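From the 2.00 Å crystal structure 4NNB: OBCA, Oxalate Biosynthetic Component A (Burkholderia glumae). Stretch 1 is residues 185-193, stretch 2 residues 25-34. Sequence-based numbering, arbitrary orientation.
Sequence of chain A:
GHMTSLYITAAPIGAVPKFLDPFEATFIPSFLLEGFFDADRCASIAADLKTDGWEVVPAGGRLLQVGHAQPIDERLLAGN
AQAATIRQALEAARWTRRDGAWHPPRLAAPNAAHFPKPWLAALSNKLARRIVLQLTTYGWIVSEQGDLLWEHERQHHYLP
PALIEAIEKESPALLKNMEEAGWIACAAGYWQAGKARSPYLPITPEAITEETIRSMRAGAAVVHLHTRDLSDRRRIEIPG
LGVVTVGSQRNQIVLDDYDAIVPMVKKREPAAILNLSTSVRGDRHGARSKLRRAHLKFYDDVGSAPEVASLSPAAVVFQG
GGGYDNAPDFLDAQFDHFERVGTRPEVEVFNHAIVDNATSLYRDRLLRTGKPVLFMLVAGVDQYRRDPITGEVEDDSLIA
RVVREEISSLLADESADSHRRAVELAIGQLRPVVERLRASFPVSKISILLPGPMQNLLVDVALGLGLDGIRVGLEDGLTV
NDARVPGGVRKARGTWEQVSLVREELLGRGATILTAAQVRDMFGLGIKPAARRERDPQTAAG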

# COMPACT_ATOMS: atom_id res chain seq x y z
N ALA A 185 -15.95 -2.46 -29.08
CA ALA A 185 -16.85 -3.36 -28.35
C ALA A 185 -16.27 -4.77 -28.20
O ALA A 185 -15.70 -5.32 -29.14
CB ALA A 185 -18.20 -3.42 -29.06
N CYS A 186 -16.43 -5.35 -27.01
CA CYS A 186 -15.85 -6.66 -26.74
C CYS A 186 -16.90 -7.74 -26.48
O CYS A 186 -17.99 -7.47 -25.98
CB CYS A 186 -14.91 -6.58 -25.53
SG CYS A 186 -13.38 -5.72 -25.86
N ALA A 187 -16.53 -8.98 -26.80
CA ALA A 187 -17.33 -10.14 -26.41
C ALA A 187 -17.06 -10.49 -24.94
O ALA A 187 -16.40 -9.74 -24.21
CB ALA A 187 -17.02 -11.32 -27.30
N ALA A 188 -17.58 -11.62 -24.49
CA ALA A 188 -17.43 -12.02 -23.10
C ALA A 188 -16.00 -12.49 -22.85
O ALA A 188 -15.28 -12.80 -23.80
CB ALA A 188 -18.41 -13.12 -22.75
N GLY A 189 -15.59 -12.54 -21.59
CA GLY A 189 -14.26 -13.04 -21.30
C GLY A 189 -13.71 -12.76 -19.92
O GLY A 189 -14.42 -12.80 -18.91
N TYR A 190 -12.41 -12.48 -19.87
CA TYR A 190 -11.70 -12.31 -18.61
C TYR A 190 -10.97 -10.98 -18.61
O TYR A 190 -10.32 -10.62 -19.59
CB TYR A 190 -10.73 -13.48 -18.38
CG TYR A 190 -11.40 -14.84 -18.40
CD1 TYR A 190 -11.64 -15.50 -19.60
CD2 TYR A 190 -11.80 -15.46 -17.23
CE1 TYR A 190 -12.26 -16.74 -19.62
CE2 TYR A 190 -12.42 -16.70 -17.24
CZ TYR A 190 -12.64 -17.33 -18.44
OH TYR A 190 -13.26 -18.56 -18.45
N TRP A 191 -11.07 -10.27 -17.50
CA TRP A 191 -10.53 -8.92 -17.36
C TRP A 191 -9.59 -8.84 -16.18
O TRP A 191 -9.88 -9.36 -15.10
CB TRP A 191 -11.69 -7.93 -17.18
CG TRP A 191 -11.32 -6.55 -16.71
CD1 TRP A 191 -10.32 -5.75 -17.19
CD2 TRP A 191 -11.98 -5.79 -15.69
NE1 TRP A 191 -10.31 -4.55 -16.52
CE2 TRP A 191 -11.32 -4.54 -15.60
CE3 TRP A 191 -13.06 -6.04 -14.84
CZ2 TRP A 191 -11.71 -3.55 -14.69
CZ3 TRP A 191 -13.44 -5.06 -13.94
CH2 TRP A 191 -12.77 -3.83 -13.87
N GLN A 192 -8.45 -8.20 -16.38
CA GLN A 192 -7.56 -7.89 -15.27
C GLN A 192 -7.84 -6.46 -14.82
O GLN A 192 -7.39 -5.50 -15.44
CB GLN A 192 -6.10 -8.04 -15.69
CG GLN A 192 -5.09 -7.65 -14.60
CD GLN A 192 -5.38 -8.32 -13.27
OE1 GLN A 192 -6.12 -7.78 -12.44
NE2 GLN A 192 -4.80 -9.50 -13.06
N ALA A 193 -8.60 -6.33 -13.74
CA ALA A 193 -8.96 -5.03 -13.23
C ALA A 193 -7.75 -4.33 -12.63
O ALA A 193 -7.65 -3.09 -12.64
CB ALA A 193 -10.05 -5.17 -12.19
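Stretch 2 25-34: ATFIPSFLLE

Two short segments far apart in sequence can satisfy some of each other's backbone polar groups, those of alternate residues, by lying side by side as antiparallel strands, and the pairing of residues 25-34 with residues 185-193 illustrates the principle well. Stretch 2 enters through a loop, with T26 at phi/psi -119/1, becomes extended at F27, forms a strand over F27, I28 and P29, and turns directly into a short helix beginning at S30. The strand runs against G189, Y190 and W191 with an angle of 173° between the two N-to-C directions, nearly ideal antiparallel, and the axes approach to 4.6 Å.

Four hydrogen bonds, all between main-chain atoms, fasten the pair. At the centre, Y190 and I28 form a hydrogen-bonded pair that uses both amides and both carbonyls: I28 N donates to Y190 O at 2.7 Å, and Y190 N donates to I28 O at 2.8 Å. On one side of this pair, Q192 N reaches T26 O at 2.9 Å; on the other, S30 N reaches A188 O at 3.0 Å and is almost linear. The last bond carries the ladder into the first residue of the helix. P29, at the N-cap position, has no amide hydrogen to offer, but its carbonyl accepts from the helix: L32 N lies 3.1 Å from P29 O, and L33 N makes a weak bond to P29 O at 3.5 Å. E34 N closes on S30 O at 2.7 Å.

Between these rungs lie the non-hydrogen-bonded pairs, W191 with F27 and G189 with P29; the alpha carbons of W191, F27 and G189 supply CA-H...O contacts. F27 CA is 3.2 Å from Y190 O, W191 CA is 3.4 Å from T26 O, and G189 CA is 3.4 Å from I28 O. Glycine matters here: an ideal CB on G189 would fall 2.4 Å from I28 O, a clash, and its backbone angles by themselves call for glycine.

The side chains of W191 and F27 share one face of the sheet. The F27 ring extends back along stretch 1, meeting A187 O at its edge, with F27 CZ 3.2 Å from A187 O, while C186 CB packs 3.8 Å from F27 CE2. Y190 and I28 occupy the other face, where Y190 CE1 comes within 3.8 Å of L33 CD2, bringing the helix into the contact. Three side-chain polar atoms, T26 OG1, W191 NE1 and Q192 NE2, are hydrogen-bonded elsewhere in the structure, and Q192 OE1 to a residue just outside the two stretches; all four hydrogen bonds between the stretches are made by the main chain, with side-chain packing added to them.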

# COMPACT_ATOMS: atom_id res chain seq x y z
N ALA A 25 -1.64 -7.57 -21.80
CA ALA A 25 -3.06 -7.60 -22.11
C ALA A 25 -3.90 -7.51 -20.84
O ALA A 25 -3.51 -8.03 -19.80
CB ALA A 25 -3.40 -8.87 -22.86
N THR A 26 -5.05 -6.85 -20.94
CA THR A 26 -5.91 -6.68 -19.78
C THR A 26 -7.27 -7.32 -19.99
O THR A 26 -8.13 -7.28 -19.11
CB THR A 26 -6.10 -5.19 -19.43
OG1 THR A 26 -6.63 -4.49 -20.57
CG2 THR A 26 -4.76 -4.57 -19.03
N PHE A 27 -7.45 -7.94 -21.15
CA PHE A 27 -8.69 -8.64 -21.46
C PHE A 27 -8.38 -9.87 -22.31
O PHE A 27 -7.61 -9.81 -23.28
CB PHE A 27 -9.66 -7.72 -22.20
CG PHE A 27 -10.93 -8.40 -22.67
CD1 PHE A 27 -11.90 -8.81 -21.76
CD2 PHE A 27 -11.16 -8.60 -24.02
CE1 PHE A 27 -13.07 -9.43 -22.18
CE2 PHE A 27 -12.33 -9.22 -24.46
CZ PHE A 27 -13.28 -9.63 -23.54
N ILE A 28 -8.96 -11.00 -21.92
CA ILE A 28 -8.81 -12.24 -22.66
C ILE A 28 -10.20 -12.72 -23.03
O ILE A 28 -10.97 -13.13 -22.17
CB ILE A 28 -8.12 -13.33 -21.80
CG1 ILE A 28 -6.74 -12.85 -21.34
CG2 ILE A 28 -8.01 -14.63 -22.59
CD1 ILE A 28 -6.08 -13.74 -20.31
N PRO A 29 -10.53 -12.64 -24.33
CA PRO A 29 -11.83 -13.09 -24.85
C PRO A 29 -12.07 -14.59 -24.65
O PRO A 29 -11.19 -15.40 -24.93
CB PRO A 29 -11.74 -12.75 -26.34
CG PRO A 29 -10.27 -12.65 -26.64
CD PRO A 29 -9.65 -12.11 -25.39
N SER A 30 -13.26 -14.94 -24.17
CA SER A 30 -13.64 -16.33 -23.90
C SER A 30 -13.41 -17.26 -25.09
O SER A 30 -12.89 -18.37 -24.92
CB SER A 30 -15.11 -16.41 -23.49
OG SER A 30 -15.28 -16.07 -22.13
N PHE A 31 -13.79 -16.82 -26.28
CA PHE A 31 -13.72 -17.67 -27.46
C PHE A 31 -12.29 -18.10 -27.79
O PHE A 31 -12.07 -19.17 -28.35
CB PHE A 31 -14.40 -17.02 -28.66
CG PHE A 31 -13.59 -15.95 -29.33
CD1 PHE A 31 -13.70 -14.63 -28.92
CD2 PHE A 31 -12.75 -16.26 -30.39
CE1 PHE A 31 -12.97 -13.63 -29.55
CE2 PHE A 31 -12.01 -15.27 -31.02
CZ PHE A 31 -12.12 -13.96 -30.60
N LEU A 32 -11.32 -17.26 -27.42
CA LEU A 32 -9.92 -17.58 -27.68
C LEU A 32 -9.36 -18.62 -26.72
O LEU A 32 -8.57 -19.47 -27.12
CB LEU A 32 -9.06 -16.31 -27.66
CG LEU A 32 -8.88 -15.70 -29.05
CD1 LEU A 32 -7.81 -14.63 -29.03
CD2 LEU A 32 -8.52 -16.79 -30.05
N LEU A 33 -9.76 -18.54 -25.46
CA LEU A 33 -9.30 -19.48 -24.45
C LEU A 33 -10.07 -20.77 -24.62
O LEU A 33 -9.49 -21.86 -24.68
CB LEU A 33 -9.55 -18.90 -23.06
CG LEU A 33 -8.82 -19.55 -21.89
CD1 LEU A 33 -7.33 -19.37 -22.06
CD2 LEU A 33 -9.30 -18.95 -20.58
N GLU A 34 -11.39 -20.63 -24.69
CA GLU A 34 -12.30 -21.75 -24.85
C GLU A 34 -12.56 -21.95 -26.34
O GLU A 34 -13.39 -21.27 -26.95
CB GLU A 34 -13.57 -21.49 -24.03
CG GLU A 34 -14.86 -22.08 -24.53
CD GLU A 34 -15.89 -21.01 -24.82
OE1 GLU A 34 -15.87 -20.46 -25.94
OE2 GLU A 34 -16.70 -20.71 -23.93